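Local coordinates for general secretion pathway protein L (Vibrio parahaemolyticus, PDB 2W7V) that probably serves as an inner-membrane component of the type II secretion system, its periplasmic domain forming a dimer, at residues D26-S31 with I43-D49. Numbering follows the deposited sequence.
With EDO (1,2-ethanediol), chain C.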
loop_
_atom_site.group_PDB
_atom_site.type_symbol
_atom_site.label_atom_id
_atom_site.label_comp_id
_atom_site.label_asym_id
_atom_site.label_seq_id
_atom_site.Cartn_x
_atom_site.Cartn_y
_atom_site.Cartn_z
ATOM N N ASP A 26 11.190 11.931 11.410
ATOM C CA ASP A 26 10.112 12.263 12.321
ATOM C C ASP A 26 8.769 12.201 11.548
ATOM O O ASP A 26 7.848 12.979 11.814
ATOM C CB ASP A 26 10.391 13.649 12.955
ATOM C CG ASP A 26 9.470 13.979 14.153
ATOM O OD1 ASP A 26 8.730 13.087 14.615
ATOM O OD2 ASP A 26 9.495 15.143 14.639
ATOM N N LEU A 27 8.685 11.288 10.573
ATOM C CA LEU A 27 7.429 11.002 9.895
ATOM C C LEU A 27 7.098 9.519 9.964
ATOM O O LEU A 27 7.702 8.736 9.284
ATOM C CB LEU A 27 7.448 11.442 8.413
ATOM C CG LEU A 27 6.079 11.504 7.703
ATOM C CD1 LEU A 27 5.169 12.579 8.265
ATOM C CD2 LEU A 27 6.186 11.665 6.183
ATOM N N GLU A 28 6.089 9.165 10.724
ATOM C CA GLU A 28 5.685 7.780 10.874
ATOM C C GLU A 28 4.467 7.511 10.033
ATOM O O GLU A 28 3.474 8.127 10.253
ATOM C CB GLU A 28 5.307 7.597 12.330
ATOM C CG GLU A 28 5.549 6.276 12.895
ATOM C CD GLU A 28 5.649 6.351 14.412
ATOM O OE1 GLU A 28 6.394 7.225 14.918
ATOM O OE2 GLU A 28 4.966 5.555 15.071
ATOM N N ILE A 29 4.530 6.546 9.115
ATOM C CA ILE A 29 3.361 6.088 8.346
ATOM C C ILE A 29 2.550 5.083 9.141
ATOM O O ILE A 29 2.996 3.990 9.385
ATOM C CB ILE A 29 3.764 5.472 6.981
ATOM C CG1 ILE A 29 4.720 6.420 6.260
ATOM C CG2 ILE A 29 2.512 5.176 6.080
ATOM C CD1 ILE A 29 4.266 7.869 6.170
ATOM N N THR A 30 1.358 5.478 9.565
ATOM C CA THR A 30 0.481 4.601 10.312
ATOM C C THR A 30 -0.417 3.740 9.387
ATOM O O THR A 30 -0.772 2.600 9.717
ATOM C CB THR A 30 -0.369 5.408 11.279
ATOM O OG1 THR A 30 -1.109 6.368 10.558
ATOM C CG2 THR A 30 0.502 6.133 12.291
ATOM N N SER A 31 -0.770 4.262 8.212
ATOM C CA SER A 31 -1.428 3.409 7.228
ATOM C C SER A 31 -1.336 3.952 5.842
ATOM O O SER A 31 -1.111 5.109 5.645
ATOM C CB SER A 31 -2.912 3.221 7.558
ATOM O OG SER A 31 -3.662 4.308 7.073
ATOM N N ILE A 43 -2.497 8.015 2.354
ATOM C CA ILE A 43 -1.512 7.787 3.376
ATOM C C ILE A 43 -1.850 8.539 4.646
ATOM O O ILE A 43 -2.039 9.721 4.594
ATOM C CB ILE A 43 -0.146 8.341 2.886
ATOM C CG1 ILE A 43 0.334 7.587 1.610
ATOM C CG2 ILE A 43 0.899 8.186 3.973
ATOM C CD1 ILE A 43 1.422 8.322 0.809
ATOM N N HIS A 44 -1.905 7.874 5.790
ATOM C CA HIS A 44 -1.945 8.585 7.040
ATOM C C HIS A 44 -0.574 8.490 7.680
ATOM O O HIS A 44 0.083 7.483 7.558
ATOM C CB HIS A 44 -3.018 8.061 7.996
ATOM C CG HIS A 44 -4.404 8.087 7.430
ATOM N ND1 HIS A 44 -5.465 7.432 8.030
ATOM C CD2 HIS A 44 -4.901 8.647 6.302
ATOM C CE1 HIS A 44 -6.553 7.606 7.295
ATOM N NE2 HIS A 44 -6.237 8.346 6.245
ATOM N N ALA A 45 -0.135 9.579 8.318
ATOM C CA ALA A 45 1.144 9.650 9.030
ATOM C C ALA A 45 1.036 10.549 10.264
ATOM O O ALA A 45 0.063 11.274 10.464
ATOM C CB ALA A 45 2.265 10.143 8.070
ATOM N N ARG A 46 2.045 10.478 11.114
ATOM C CA ARG A 46 2.137 11.333 12.298
ATOM C C ARG A 46 3.570 11.740 12.588
ATOM O O ARG A 46 4.525 11.077 12.215
ATOM C CB ARG A 46 1.570 10.620 13.515
ATOM C CG ARG A 46 2.257 9.322 13.790
ATOM C CD ARG A 46 1.671 8.666 14.966
ATOM N NE ARG A 46 2.240 7.346 15.180
ATOM C CZ ARG A 46 2.142 6.669 16.321
ATOM N NH1 ARG A 46 1.551 7.208 17.387
ATOM N NH2 ARG A 46 2.679 5.457 16.419
ATOM N N SER A 47 3.691 12.858 13.284
ATOM C CA SER A 47 4.965 13.433 13.623
ATOM C C SER A 47 4.815 14.141 14.955
ATOM O O SER A 47 3.727 14.177 15.509
ATOM C CB SER A 47 5.335 14.431 12.536
ATOM O OG SER A 47 6.592 15.028 12.756
ATOM N N SER A 48 5.932 14.670 15.455
ATOM C CA SER A 48 5.966 15.581 16.603
ATOM C C SER A 48 5.738 17.046 16.193
ATOM O O SER A 48 5.553 17.908 17.038
ATOM C CB SER A 48 7.315 15.463 17.323
ATOM O OG SER A 48 8.387 15.894 16.487
ATOM N N ASP A 49 5.738 17.303 14.892
ATOM C CA ASP A 49 5.628 18.660 14.370
ATOM C C ASP A 49 5.059 18.695 12.958
ATOM O O ASP A 49 4.923 17.668 12.331
ATOM C CB ASP A 49 7.021 19.290 14.377
ATOM C CG ASP A 49 6.991 20.768 14.081
ATOM O OD1 ASP A 49 6.093 21.500 14.604
ATOM O OD2 ASP A 49 7.863 21.186 13.292
HETATM C C1 EDO C . 11.460 8.304 9.054
HETATM O O1 EDO C . 12.598 8.318 8.218
HETATM C C2 EDO C . 10.380 7.547 8.295
HETATM O O2 EDO C . 9.618 8.355 7.411
HETATM O O HOH W 1 -1.687 8.703 12.015
#
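Strands 28-35 and 40-47 form a beta hairpin in which 28-35 is the outermost strand of the antiparallel sheet within this chain, and a classic beta bulge shifts their register by one. Before the bulge, counting along 28-31, the pairing is regular: Glu28 and Arg46 are a hydrogen-bonded pair, with Glu28 N to Arg46 O and Arg46 N to Glu28 O both 2.9 Å. At the bulge Thr30 and Ser31 together face His44. Thr30 N donates to His44 O at 3.1 Å, Ser31 N reaches the same oxygen weakly at 3.4 Å, and His44 N returns a bond to Ser31 O at 2.9 Å. The extra residue, Thr30, with helix-like backbone angles, also makes backbone hydrogen bonds to the second subunit.

On one face Ile29 CD1 and Leu27 CD1 lie 3.6 and 3.8 Å from Ala45 CB. The small methyl leaves room for both branched side chains, and Leu27 also touches Ala56 of helix 51-61, which covers this side. The other face is polar: long, flexible Glu28 and Arg46 form a salt bridge, Glu28 OE2 to Arg46 NH2 at 2.7 Å, and pack on Thr6 and Ser5 of the second subunit, respectively.

Where strand 40-47 ends, the short side chain of Ser47 holds a hydroxyl near the main chain that donates and accepts at once: Ser47 OG donates to Asp26 O at 2.6 Å and accepts from Asp49 N at 3.2 Å, closing an ST turn.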